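Local coordinates for protein coronin (Toxoplasma gondii, PDB 4OZU) that probably binds actin filaments, this chain being its WD40-repeat beta-propeller domain, and contributes to host-cell invasion and egress by the parasite, at residues A[20-26]-A[63-69]; A[78-84]-A[96-101]; A[129-135]-A[147-152]; A[314-320]-A[334-340]. Where two conformers were deposited one is given. Residue numbers count along the deposited sequence, not the author numbering.

Contact 1 (A[20-26]-A[63-69]); sequences WKQQYSD and LADIGRN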
# COMPACT_ATOMS: atom_id res chain seq x y z
N TRP A 20 -11.98 8.85 -14.47
CA TRP A 20 -11.82 10.20 -14.99
C TRP A 20 -11.81 10.22 -16.51
O TRP A 20 -11.33 9.29 -17.15
CB TRP A 20 -10.53 10.83 -14.49
CG TRP A 20 -10.50 11.14 -13.03
CD1 TRP A 20 -11.21 10.53 -12.04
CD2 TRP A 20 -9.69 12.14 -12.39
NE1 TRP A 20 -10.89 11.08 -10.82
CE2 TRP A 20 -9.97 12.08 -11.01
CE3 TRP A 20 -8.77 13.08 -12.86
CZ2 TRP A 20 -9.35 12.92 -10.09
CZ3 TRP A 20 -8.16 13.92 -11.95
CH2 TRP A 20 -8.45 13.83 -10.58
N LYS A 21 -12.31 11.30 -17.10
CA LYS A 21 -12.15 11.49 -18.53
C LYS A 21 -10.68 11.80 -18.82
O LYS A 21 -10.12 11.35 -19.82
CB LYS A 21 -13.06 12.61 -19.04
CG LYS A 21 -14.54 12.23 -19.01
CD LYS A 21 -14.88 11.16 -20.05
CE LYS A 21 -16.23 10.51 -19.78
NZ LYS A 21 -16.25 9.71 -18.52
N GLN A 22 -10.06 12.56 -17.93
CA GLN A 22 -8.65 12.90 -18.05
C GLN A 22 -7.76 11.72 -17.68
O GLN A 22 -8.16 10.85 -16.90
CB GLN A 22 -8.30 14.10 -17.16
CG GLN A 22 -8.94 15.41 -17.61
CD GLN A 22 -8.67 16.53 -16.63
OE1 GLN A 22 -7.77 17.34 -16.83
NE2 GLN A 22 -9.47 16.59 -15.56
N GLN A 23 -6.56 11.69 -18.25
CA GLN A 23 -5.59 10.64 -17.99
C GLN A 23 -4.18 11.22 -17.96
O GLN A 23 -3.94 12.28 -18.53
CB GLN A 23 -5.65 9.56 -19.07
CG GLN A 23 -7.01 8.92 -19.27
CD GLN A 23 -7.05 8.02 -20.50
OE1 GLN A 23 -6.37 8.27 -21.49
NE2 GLN A 23 -7.85 6.96 -20.43
N TYR A 24 -3.27 10.52 -17.29
CA TYR A 24 -1.85 10.73 -17.49
C TYR A 24 -1.49 9.85 -18.68
O TYR A 24 -1.54 8.63 -18.57
CB TYR A 24 -1.03 10.38 -16.25
CG TYR A 24 -1.56 10.98 -14.96
CD1 TYR A 24 -2.58 10.36 -14.26
CD2 TYR A 24 -1.04 12.16 -14.46
CE1 TYR A 24 -3.07 10.90 -13.08
CE2 TYR A 24 -1.52 12.72 -13.29
CZ TYR A 24 -2.54 12.08 -12.60
OH TYR A 24 -3.02 12.64 -11.44
N SER A 25 -1.16 10.45 -19.82
CA SER A 25 -0.97 9.69 -21.05
C SER A 25 0.37 9.96 -21.73
O SER A 25 1.13 10.85 -21.31
CB SER A 25 -2.12 9.97 -22.02
OG SER A 25 -2.12 11.32 -22.45
N ASP A 26 0.65 9.18 -22.76
CA ASP A 26 1.92 9.22 -23.48
C ASP A 26 3.10 8.94 -22.55
O ASP A 26 4.19 9.49 -22.69
CB ASP A 26 2.09 10.56 -24.20
CG ASP A 26 1.46 10.56 -25.58
OD1 ASP A 26 1.83 9.68 -26.39
OD2 ASP A 26 0.60 11.41 -25.84
N LEU A 63 0.97 14.70 -9.27
CA LEU A 63 -0.42 14.28 -9.24
C LEU A 63 -1.34 15.29 -9.92
O LEU A 63 -2.28 14.93 -10.63
CB LEU A 63 -0.85 14.06 -7.78
CG LEU A 63 -2.24 13.49 -7.50
CD1 LEU A 63 -2.39 12.10 -8.06
CD2 LEU A 63 -2.49 13.49 -6.00
N ALA A 64 -1.04 16.58 -9.73
CA ALA A 64 -1.88 17.65 -10.25
C ALA A 64 -1.74 17.84 -11.76
O ALA A 64 -2.65 18.35 -12.41
CB ALA A 64 -1.56 18.94 -9.53
N ASP A 65 -0.60 17.44 -12.31
CA ASP A 65 -0.31 17.72 -13.72
C ASP A 65 -0.80 16.59 -14.62
O ASP A 65 -0.02 15.89 -15.25
CB ASP A 65 1.20 17.93 -13.91
CG ASP A 65 1.69 19.21 -13.25
OD1 ASP A 65 0.87 20.13 -13.03
OD2 ASP A 65 2.90 19.30 -12.96
N ILE A 66 -2.12 16.44 -14.67
CA ILE A 66 -2.74 15.40 -15.47
C ILE A 66 -2.76 15.84 -16.94
O ILE A 66 -2.72 17.04 -17.24
CB ILE A 66 -4.17 15.08 -14.97
CG1 ILE A 66 -4.68 13.78 -15.60
CG2 ILE A 66 -5.11 16.25 -15.25
CD1 ILE A 66 -5.74 13.08 -14.76
N GLY A 67 -2.80 14.86 -17.84
CA GLY A 67 -2.86 15.14 -19.26
C GLY A 67 -1.78 14.44 -20.06
O GLY A 67 -1.12 13.52 -19.57
N ARG A 68 -1.60 14.89 -21.29
CA ARG A 68 -0.68 14.27 -22.24
C ARG A 68 0.76 14.67 -21.97
O ARG A 68 1.04 15.81 -21.57
CB ARG A 68 -1.08 14.64 -23.68
CG ARG A 68 -0.04 14.27 -24.73
CD ARG A 68 -0.66 14.00 -26.10
NE ARG A 68 -1.25 15.19 -26.71
CZ ARG A 68 -1.84 15.20 -27.90
NH1 ARG A 68 -1.93 14.09 -28.62
NH2 ARG A 68 -2.34 16.33 -28.38
N ASN A 69 1.66 13.72 -22.20
CA ASN A 69 3.11 13.90 -22.07
C ASN A 69 3.51 14.82 -20.92
O ASN A 69 4.15 15.85 -21.14
CB ASN A 69 3.69 14.43 -23.38
CG ASN A 69 5.20 14.26 -23.47
OD1 ASN A 69 5.79 13.48 -22.71
ND2 ASN A 69 5.83 14.98 -24.38
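A short parallel strand pairing at the surface of the propeller joins residues 20-26 to residues 63-69, placing 67-68 at the edge of the mixed sheet that also holds strands 16-25, 343-350 and 331-339. The one bridge with good geometry sets Tyr24 beside Gly67: Ser25 N donates to Gly67 O (3.1 Å, nearly straight), flanked by two weak, bent bonds, Gly67 N to Gln23 O (2.9 Å) and Asn69 N to Ser25 O (3.1 Å). The main-chain pairing is thus brief, and side chains add to it. Ile66 lies over one face of the Tyr24 ring, with Ile66 CG1 3.9 Å from the ring centroid and almost on its normal, a CH-pi contact; Ile66 CD1 also reaches Trp20 CE3 at 3.6 Å. Beyond the ring, Tyr24 OH donates a short bond of 2.5 Å to Leu63 O, tying the strand to the turn that precedes 67-68, where Asp65 centres an inverse gamma turn. Gly67 has a positive phi of 126° and a psi of -165°, a conformation in which a CB would press on the carbonyl of Ile66. Across the sheet, Trp20 and Tyr24 also pack on Pro346 of strand 343-350. A single well-formed backbone bond, a buried tyrosine anchored through its hydroxyl and an isoleucine on its ring suggest that side chains contribute much to holding this edge.

Contact 2 (A[78-84]-A[96-101]); sequences HTASIQD and ATACED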
# COMPACT_ATOMS: atom_id res chain seq x y z
N HIS A 78 19.30 2.32 -9.50
CA HIS A 78 19.05 0.88 -9.53
C HIS A 78 19.85 0.20 -10.63
O HIS A 78 20.04 0.77 -11.70
CB HIS A 78 17.56 0.59 -9.74
CG HIS A 78 16.65 1.45 -8.93
ND1 HIS A 78 16.07 2.60 -9.43
CD2 HIS A 78 16.22 1.34 -7.65
CE1 HIS A 78 15.32 3.15 -8.49
NE2 HIS A 78 15.39 2.41 -7.40
N THR A 79 20.31 -1.02 -10.37
CA THR A 79 21.07 -1.79 -11.35
C THR A 79 20.23 -2.96 -11.87
O THR A 79 20.63 -3.67 -12.80
CB THR A 79 22.41 -2.29 -10.77
OG1 THR A 79 22.19 -3.37 -9.84
CG2 THR A 79 23.13 -1.15 -10.06
N ALA A 80 19.05 -3.14 -11.29
CA ALA A 80 18.10 -4.14 -11.76
C ALA A 80 16.68 -3.57 -11.64
O ALA A 80 16.52 -2.39 -11.36
CB ALA A 80 18.25 -5.44 -10.98
N SER A 81 15.67 -4.40 -11.83
CA SER A 81 14.29 -3.92 -11.87
C SER A 81 13.79 -3.53 -10.49
O SER A 81 14.23 -4.06 -9.47
CB SER A 81 13.37 -4.99 -12.46
OG SER A 81 13.19 -6.06 -11.54
N ILE A 82 12.84 -2.60 -10.48
CA ILE A 82 12.21 -2.14 -9.25
C ILE A 82 11.05 -3.07 -8.89
O ILE A 82 10.14 -3.29 -9.69
CB ILE A 82 11.69 -0.70 -9.39
CG1 ILE A 82 12.85 0.26 -9.68
CG2 ILE A 82 10.95 -0.27 -8.13
CD1 ILE A 82 12.41 1.59 -10.27
N GLN A 83 11.09 -3.59 -7.67
CA GLN A 83 10.09 -4.54 -7.19
C GLN A 83 9.00 -3.90 -6.34
O GLN A 83 7.88 -4.41 -6.27
CB GLN A 83 10.75 -5.65 -6.39
CG GLN A 83 11.66 -6.53 -7.23
CD GLN A 83 10.90 -7.26 -8.33
OE1 GLN A 83 11.22 -7.13 -9.51
NE2 GLN A 83 9.90 -8.04 -7.94
N ASP A 84 9.33 -2.81 -5.67
CA ASP A 84 8.36 -2.11 -4.83
C ASP A 84 8.80 -0.67 -4.63
O ASP A 84 9.99 -0.36 -4.64
CB ASP A 84 8.20 -2.81 -3.47
CG ASP A 84 6.95 -2.34 -2.71
OD1 ASP A 84 6.01 -1.84 -3.36
OD2 ASP A 84 6.92 -2.48 -1.46
N ALA A 96 11.08 5.28 -0.86
CA ALA A 96 11.95 4.12 -0.86
C ALA A 96 11.62 3.18 -2.02
O ALA A 96 10.47 2.98 -2.36
CB ALA A 96 11.84 3.38 0.45
N THR A 97 12.66 2.60 -2.60
CA THR A 97 12.49 1.54 -3.58
C THR A 97 13.19 0.28 -3.12
O THR A 97 14.25 0.33 -2.51
CB THR A 97 13.04 1.93 -4.96
OG1 THR A 97 14.45 2.19 -4.86
CG2 THR A 97 12.33 3.16 -5.51
N ALA A 98 12.57 -0.85 -3.42
CA ALA A 98 13.18 -2.16 -3.29
C ALA A 98 13.57 -2.64 -4.68
O ALA A 98 12.81 -2.49 -5.62
CB ALA A 98 12.23 -3.15 -2.64
N CYS A 99 14.75 -3.25 -4.80
CA CYS A 99 15.29 -3.59 -6.10
C CYS A 99 15.73 -5.05 -6.19
O CYS A 99 16.11 -5.67 -5.18
CB CYS A 99 16.48 -2.67 -6.41
SG CYS A 99 17.14 -2.84 -8.07
N GLU A 100 15.66 -5.60 -7.40
CA GLU A 100 16.10 -6.97 -7.64
C GLU A 100 17.57 -7.15 -7.34
O GLU A 100 18.03 -8.28 -7.17
CB GLU A 100 15.83 -7.38 -9.09
CG GLU A 100 14.45 -7.98 -9.33
CD GLU A 100 14.36 -8.73 -10.65
OE1 GLU A 100 15.22 -8.51 -11.52
OE2 GLU A 100 13.43 -9.54 -10.81
N ASP A 101 18.33 -6.06 -7.28
CA ASP A 101 19.77 -6.17 -7.00
C ASP A 101 20.05 -6.25 -5.49
O ASP A 101 21.20 -6.14 -5.06
CB ASP A 101 20.55 -5.02 -7.64
CG ASP A 101 20.15 -3.65 -7.12
OD1 ASP A 101 19.45 -3.55 -6.09
OD2 ASP A 101 20.55 -2.65 -7.76
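His78, with chi1 at -43° and chi2 at 96°, swings its ring back along the neighbouring strand so that His78 NE2 meets Thr97 OG1 at 2.7 Å in a hydrogen bond lying near the ring plane. Thr97, a p rotamer, passes the link on through OG1 to Trp107 NE1, while His78 ND1 bonds to Gly56 O. Next to His78 in the chain, Thr79, also p, donates from OG1 to Asp101 OD2 (2.7 Å), and Thr79 N reaches Asp101 OD2 as well (3.1 Å); the p rotamer of Asp101 folds its carboxylate back to receive both, with a salt bridge to Arg105 besides. The His78-Thr97-Trp107 relay is that of the structural tetrad of WD40 repeats and pins the loop before strand 82-87 to strands 94-99 and 104-108 of one propeller blade; Asp101, in the turn after strand 94-99, takes the place of the tetrad's aspartate but bonds to Thr79, not to the His78 ring. Cys99 is t, which lays SG 3.8 Å from His78 CB and 3.4 Å from Ala80 O. Ser81 (p) turns OG to Gln83 OE1, 3.0 Å away, while Glu100 N bonds to Ser81 O (2.9 Å). Antiparallel pairing is interrupted by a classic bulge: Gln83 N (2.9 Å) and, weakly, Asp84 N (3.5 Å) both point to Ala98 O. Asp84, a t rotamer, sends OD2 away to Ala136 N of the next blade.

Contact 3 (A[129-135]-A[147-152]); sequences ALKKVLS and ASGCFD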
# COMPACT_ATOMS: atom_id res chain seq x y z
N ALA A 129 20.64 -7.65 2.18
CA ALA A 129 19.73 -8.69 1.72
C ALA A 129 20.46 -9.58 0.74
O ALA A 129 21.23 -9.09 -0.09
CB ALA A 129 18.50 -8.08 1.08
N LEU A 130 20.24 -10.89 0.84
CA LEU A 130 20.98 -11.86 0.04
C LEU A 130 20.32 -12.17 -1.30
O LEU A 130 20.96 -12.69 -2.21
CB LEU A 130 21.18 -13.16 0.82
CG LEU A 130 21.98 -13.06 2.12
CD1 LEU A 130 22.19 -14.43 2.72
CD2 LEU A 130 23.31 -12.36 1.91
N LYS A 131 19.03 -11.87 -1.43
CA LYS A 131 18.32 -12.06 -2.69
C LYS A 131 17.45 -10.84 -2.97
O LYS A 131 17.46 -9.87 -2.20
CB LYS A 131 17.48 -13.34 -2.66
CG LYS A 131 18.29 -14.63 -2.56
CD LYS A 131 19.07 -14.87 -3.85
CE LYS A 131 19.89 -16.14 -3.79
NZ LYS A 131 20.60 -16.39 -5.07
N LYS A 132 16.73 -10.86 -4.08
CA LYS A 132 15.94 -9.70 -4.47
C LYS A 132 14.98 -9.30 -3.35
O LYS A 132 14.40 -10.15 -2.66
CB LYS A 132 15.16 -9.97 -5.76
CG LYS A 132 14.21 -11.15 -5.72
CD LYS A 132 13.59 -11.36 -7.10
CE LYS A 132 12.64 -12.54 -7.13
NZ LYS A 132 12.20 -12.85 -8.52
N VAL A 133 14.85 -7.99 -3.17
CA VAL A 133 13.96 -7.45 -2.16
C VAL A 133 12.63 -7.12 -2.81
O VAL A 133 12.58 -6.50 -3.87
CB VAL A 133 14.56 -6.22 -1.49
CG1 VAL A 133 13.58 -5.60 -0.51
CG2 VAL A 133 15.85 -6.61 -0.76
N LEU A 134 11.55 -7.56 -2.17
CA LEU A 134 10.23 -7.56 -2.79
C LEU A 134 9.28 -6.53 -2.19
O LEU A 134 8.21 -6.27 -2.75
CB LEU A 134 9.60 -8.94 -2.68
CG LEU A 134 10.38 -10.11 -3.28
CD1 LEU A 134 9.65 -11.41 -3.02
CD2 LEU A 134 10.60 -9.90 -4.77
N SER A 135 9.64 -5.97 -1.04
CA SER A 135 8.81 -4.96 -0.42
C SER A 135 9.65 -3.98 0.37
O SER A 135 10.74 -4.30 0.84
CB SER A 135 7.76 -5.60 0.48
OG SER A 135 8.36 -6.32 1.54
N ALA A 147 10.40 -1.56 6.95
CA ALA A 147 10.55 -3.02 6.85
C ALA A 147 10.72 -3.44 5.39
O ALA A 147 10.02 -2.95 4.52
CB ALA A 147 9.35 -3.73 7.45
N SER A 148 11.66 -4.36 5.15
CA SER A 148 11.85 -4.87 3.79
C SER A 148 11.78 -6.39 3.79
O SER A 148 12.39 -7.05 4.63
CB SER A 148 13.18 -4.39 3.21
OG SER A 148 14.25 -5.22 3.63
N GLY A 149 11.02 -6.92 2.85
CA GLY A 149 10.85 -8.35 2.70
C GLY A 149 11.64 -8.88 1.52
O GLY A 149 11.61 -8.31 0.42
N CYS A 150 12.36 -9.97 1.76
CA CYS A 150 13.28 -10.52 0.78
C CYS A 150 12.75 -11.83 0.21
O CYS A 150 12.02 -12.56 0.88
CB CYS A 150 14.65 -10.74 1.45
SG CYS A 150 15.92 -11.43 0.40
N PHE A 151 13.10 -12.11 -1.03
CA PHE A 151 12.72 -13.35 -1.69
C PHE A 151 13.21 -14.59 -0.92
O PHE A 151 12.67 -15.68 -1.10
CB PHE A 151 13.26 -13.36 -3.11
CG PHE A 151 12.85 -14.54 -3.94
CD1 PHE A 151 11.52 -14.75 -4.26
CD2 PHE A 151 13.80 -15.43 -4.41
CE1 PHE A 151 11.14 -15.84 -5.04
CE2 PHE A 151 13.43 -16.51 -5.18
CZ PHE A 151 12.10 -16.72 -5.49
N ASP A 152 14.23 -14.42 -0.08
CA ASP A 152 14.80 -15.56 0.64
C ASP A 152 14.09 -15.85 1.96
O ASP A 152 14.47 -16.77 2.69
CB ASP A 152 16.30 -15.34 0.88
CG ASP A 152 16.59 -14.30 1.95
OD1 ASP A 152 15.67 -13.66 2.48
OD2 ASP A 152 17.79 -14.10 2.25
O HOH W 1 18.48 -11.72 3.17
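A lysine lies over a phenylalanine at the rim of this hairpin: Lys132 NZ is 4.7 Å from the centroid of the Phe151 ring and 10° off its normal, a cation-pi contact, while Lys132 CE makes a CH-pi contact at 3.9 Å over the face. Leu134 CD1 meets the edge of the same ring, 4.0 Å from Phe151 CD1. Below, Phe151 N bonds to Lys132 O (2.9 Å) and Leu134 N to Gly149 O (2.7 Å). Ser135 N also points to Gly149 O, weakly (3.4 Å); two residues thus face one, a classic beta bulge. A CB on Gly149 would collide with Ser135 OG, which instead takes a weak bond from Gly149 N at 3.0 Å. Further round the turn, a water bridges Leu130 N (3.0 Å) and Asp152 OD2 (2.6 Å); Asp152 OD1 bonds to Thr154. A bulged hairpin of strands 133-138 and 145-150, with an aspartate in the turn that follows the second strand, is the inner part of a WD40 propeller blade.

Contact 4 (A[314-320]-A[334-340]); sequences IKNFCFI and RMLKQEN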
# COMPACT_ATOMS: atom_id res chain seq x y z
N ILE A 314 -6.01 -4.16 -15.32
CA ILE A 314 -5.12 -3.40 -14.45
C ILE A 314 -3.72 -3.99 -14.57
O ILE A 314 -3.51 -5.16 -14.25
CB ILE A 314 -5.58 -3.46 -12.98
CG1 ILE A 314 -7.05 -3.03 -12.85
CG2 ILE A 314 -4.70 -2.58 -12.11
CD1 ILE A 314 -7.68 -3.45 -11.54
N LYS A 315 -2.76 -3.20 -15.05
CA LYS A 315 -1.38 -3.68 -15.18
C LYS A 315 -0.61 -3.48 -13.88
O LYS A 315 0.09 -4.37 -13.41
CB LYS A 315 -0.66 -2.97 -16.33
CG LYS A 315 -1.20 -3.33 -17.71
CD LYS A 315 -0.96 -4.79 -18.06
CE LYS A 315 -1.45 -5.12 -19.45
NZ LYS A 315 -1.31 -6.55 -19.77
N ASN A 316 -0.75 -2.28 -13.34
CA ASN A 316 -0.23 -1.91 -12.03
C ASN A 316 -1.19 -0.90 -11.43
O ASN A 316 -2.03 -0.34 -12.13
CB ASN A 316 1.17 -1.29 -12.11
CG ASN A 316 2.23 -2.27 -12.58
OD1 ASN A 316 2.60 -3.20 -11.86
ND2 ASN A 316 2.76 -2.04 -13.77
N PHE A 317 -1.08 -0.65 -10.13
CA PHE A 317 -1.95 0.34 -9.52
C PHE A 317 -1.41 0.82 -8.18
O PHE A 317 -0.45 0.29 -7.63
CB PHE A 317 -3.34 -0.25 -9.32
CG PHE A 317 -3.44 -1.17 -8.16
CD1 PHE A 317 -3.08 -2.51 -8.28
CD2 PHE A 317 -3.87 -0.70 -6.93
CE1 PHE A 317 -3.16 -3.35 -7.19
CE2 PHE A 317 -3.94 -1.55 -5.84
CZ PHE A 317 -3.59 -2.86 -5.98
N CYS A 318 -2.06 1.86 -7.67
CA CYS A 318 -1.91 2.27 -6.28
C CYS A 318 -3.11 3.12 -5.95
O CYS A 318 -3.90 3.46 -6.83
CB CYS A 318 -0.61 3.05 -6.05
SG CYS A 318 -0.61 4.72 -6.78
N PHE A 319 -3.26 3.43 -4.67
CA PHE A 319 -4.28 4.37 -4.22
C PHE A 319 -3.59 5.59 -3.65
O PHE A 319 -2.46 5.49 -3.17
CB PHE A 319 -5.18 3.72 -3.16
CG PHE A 319 -6.22 2.80 -3.73
CD1 PHE A 319 -5.86 1.59 -4.30
CD2 PHE A 319 -7.56 3.13 -3.67
CE1 PHE A 319 -6.82 0.74 -4.81
CE2 PHE A 319 -8.52 2.29 -4.17
CZ PHE A 319 -8.15 1.09 -4.75
N ILE A 320 -4.25 6.74 -3.70
CA ILE A 320 -3.67 7.97 -3.19
C ILE A 320 -3.95 8.08 -1.70
O ILE A 320 -4.84 7.40 -1.18
CB ILE A 320 -4.21 9.23 -3.92
CG1 ILE A 320 -5.70 9.45 -3.60
CG2 ILE A 320 -3.97 9.11 -5.42
CD1 ILE A 320 -6.27 10.74 -4.21
N ARG A 334 -9.11 7.12 -4.27
CA ARG A 334 -8.81 7.19 -5.69
C ARG A 334 -7.72 6.20 -6.07
O ARG A 334 -6.65 6.17 -5.47
CB ARG A 334 -8.39 8.61 -6.10
CG ARG A 334 -8.35 8.81 -7.61
CD ARG A 334 -7.69 10.13 -8.00
NE ARG A 334 -8.20 11.26 -7.22
CZ ARG A 334 -7.56 12.43 -7.09
NH1 ARG A 334 -6.40 12.63 -7.71
NH2 ARG A 334 -8.09 13.39 -6.36
N MET A 335 -8.04 5.37 -7.05
CA MET A 335 -7.07 4.44 -7.62
C MET A 335 -6.42 5.06 -8.85
O MET A 335 -7.09 5.71 -9.64
CB MET A 335 -7.74 3.12 -7.99
CG MET A 335 -6.81 2.10 -8.62
SD MET A 335 -7.74 0.72 -9.33
CE MET A 335 -8.47 0.01 -7.87
N LEU A 336 -5.12 4.87 -8.98
CA LEU A 336 -4.42 5.16 -10.22
C LEU A 336 -4.14 3.82 -10.87
O LEU A 336 -3.41 3.00 -10.33
CB LEU A 336 -3.13 5.94 -9.97
CG LEU A 336 -3.34 7.27 -9.24
CD1 LEU A 336 -2.01 7.90 -8.84
CD2 LEU A 336 -4.13 8.22 -10.13
N LYS A 337 -4.78 3.60 -12.01
CA LYS A 337 -4.75 2.32 -12.71
C LYS A 337 -3.88 2.40 -13.96
O LYS A 337 -4.22 3.13 -14.88
CB LYS A 337 -6.18 1.92 -13.09
CG LYS A 337 -6.31 0.65 -13.91
CD LYS A 337 -7.69 0.56 -14.55
CE LYS A 337 -7.77 -0.58 -15.55
NZ LYS A 337 -8.82 -0.34 -16.57
N GLN A 338 -2.78 1.66 -14.03
CA GLN A 338 -2.00 1.60 -15.27
C GLN A 338 -2.73 0.75 -16.29
O GLN A 338 -3.08 -0.41 -16.02
CB GLN A 338 -0.60 1.04 -15.04
CG GLN A 338 0.24 0.90 -16.31
CD GLN A 338 1.67 0.46 -16.01
OE1 GLN A 338 2.18 0.68 -14.91
NE2 GLN A 338 2.30 -0.18 -16.99
N GLU A 339 -2.95 1.32 -17.47
CA GLU A 339 -3.52 0.61 -18.60
C GLU A 339 -2.44 0.47 -19.66
O GLU A 339 -1.86 1.46 -20.10
CB GLU A 339 -4.74 1.35 -19.13
CG GLU A 339 -5.87 1.43 -18.12
CD GLU A 339 -7.13 2.04 -18.68
OE1 GLU A 339 -7.04 2.85 -19.63
OE2 GLU A 339 -8.23 1.71 -18.17
N ASN A 340 -2.17 -0.77 -20.06
CA ASN A 340 -1.08 -1.10 -20.97
C ASN A 340 0.24 -0.51 -20.46
O ASN A 340 0.55 -0.64 -19.28
CB ASN A 340 -1.42 -0.61 -22.37
CG ASN A 340 -2.75 -1.15 -22.85
OD1 ASN A 340 -2.91 -2.36 -23.00
ND2 ASN A 340 -3.71 -0.26 -23.08
O HOH W 2 -7.50 6.61 -1.99
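Met335 and Phe319 interlock on one face of this antiparallel hairpin: Met335 CB sits over the Phe319 ring, 4.0 Å from its centroid, and Met335 CE reaches Phe319 CZ at 3.3 Å, with the sulfur oblique to the ring in a Met-aromatic contact. Met335 CG also touches Phe317 CB (4.2 Å), so the methionine rests against the base of Phe317 too; both phenylalanines pack on Cys285 and Ile274 of the adjoining blade. On the other face Leu336 CD1 fits against Cys318 SG (4.0 Å) and Ile320 CG2 (4.1 Å), while Ile320 CD1 lies over the Arg334 guanidinium, itself held by Glu331. Farther along, Ile314 CG1 rests on Lys337 CE (3.7 Å). Straight backbone bonds, among them Leu336 N to Cys318 O (2.8 Å) and Gln338 N to Asn316 O (2.9 Å), keep these shapes in step; Asn316 ND2 adds a bond to Gln338 OE1 (3.0 Å). Such a hairpin, with strand 343-350 beyond it and the N-terminal strand 16-25 next, belongs to the closing blade of a beta-propeller.

Contacts 2 and 3 are equivalent hairpins of successive blades, centres 10 Å apart, and interlock directly: Gln83 CB lies 3.2 Å from Val133 O, and Ala98 CB 3.5 Å from Val133 CG1. Contacts 1 and 4 share one sheet, with centres 13 Å apart. Trp20 CZ2 packs 3.5 Å from Arg334 NE and Tyr24 CE1 4.1 Å from Leu336 CD2, so the N-terminal strand is bound to the late strands of the same blade, as in the Velcro closure of propellers. Between the pairs there is no touch: contact 4 comes within about 8 Å of contact 2 (nearest atoms), and contact 1 is about 22 Å from contact 3 (nearest atoms).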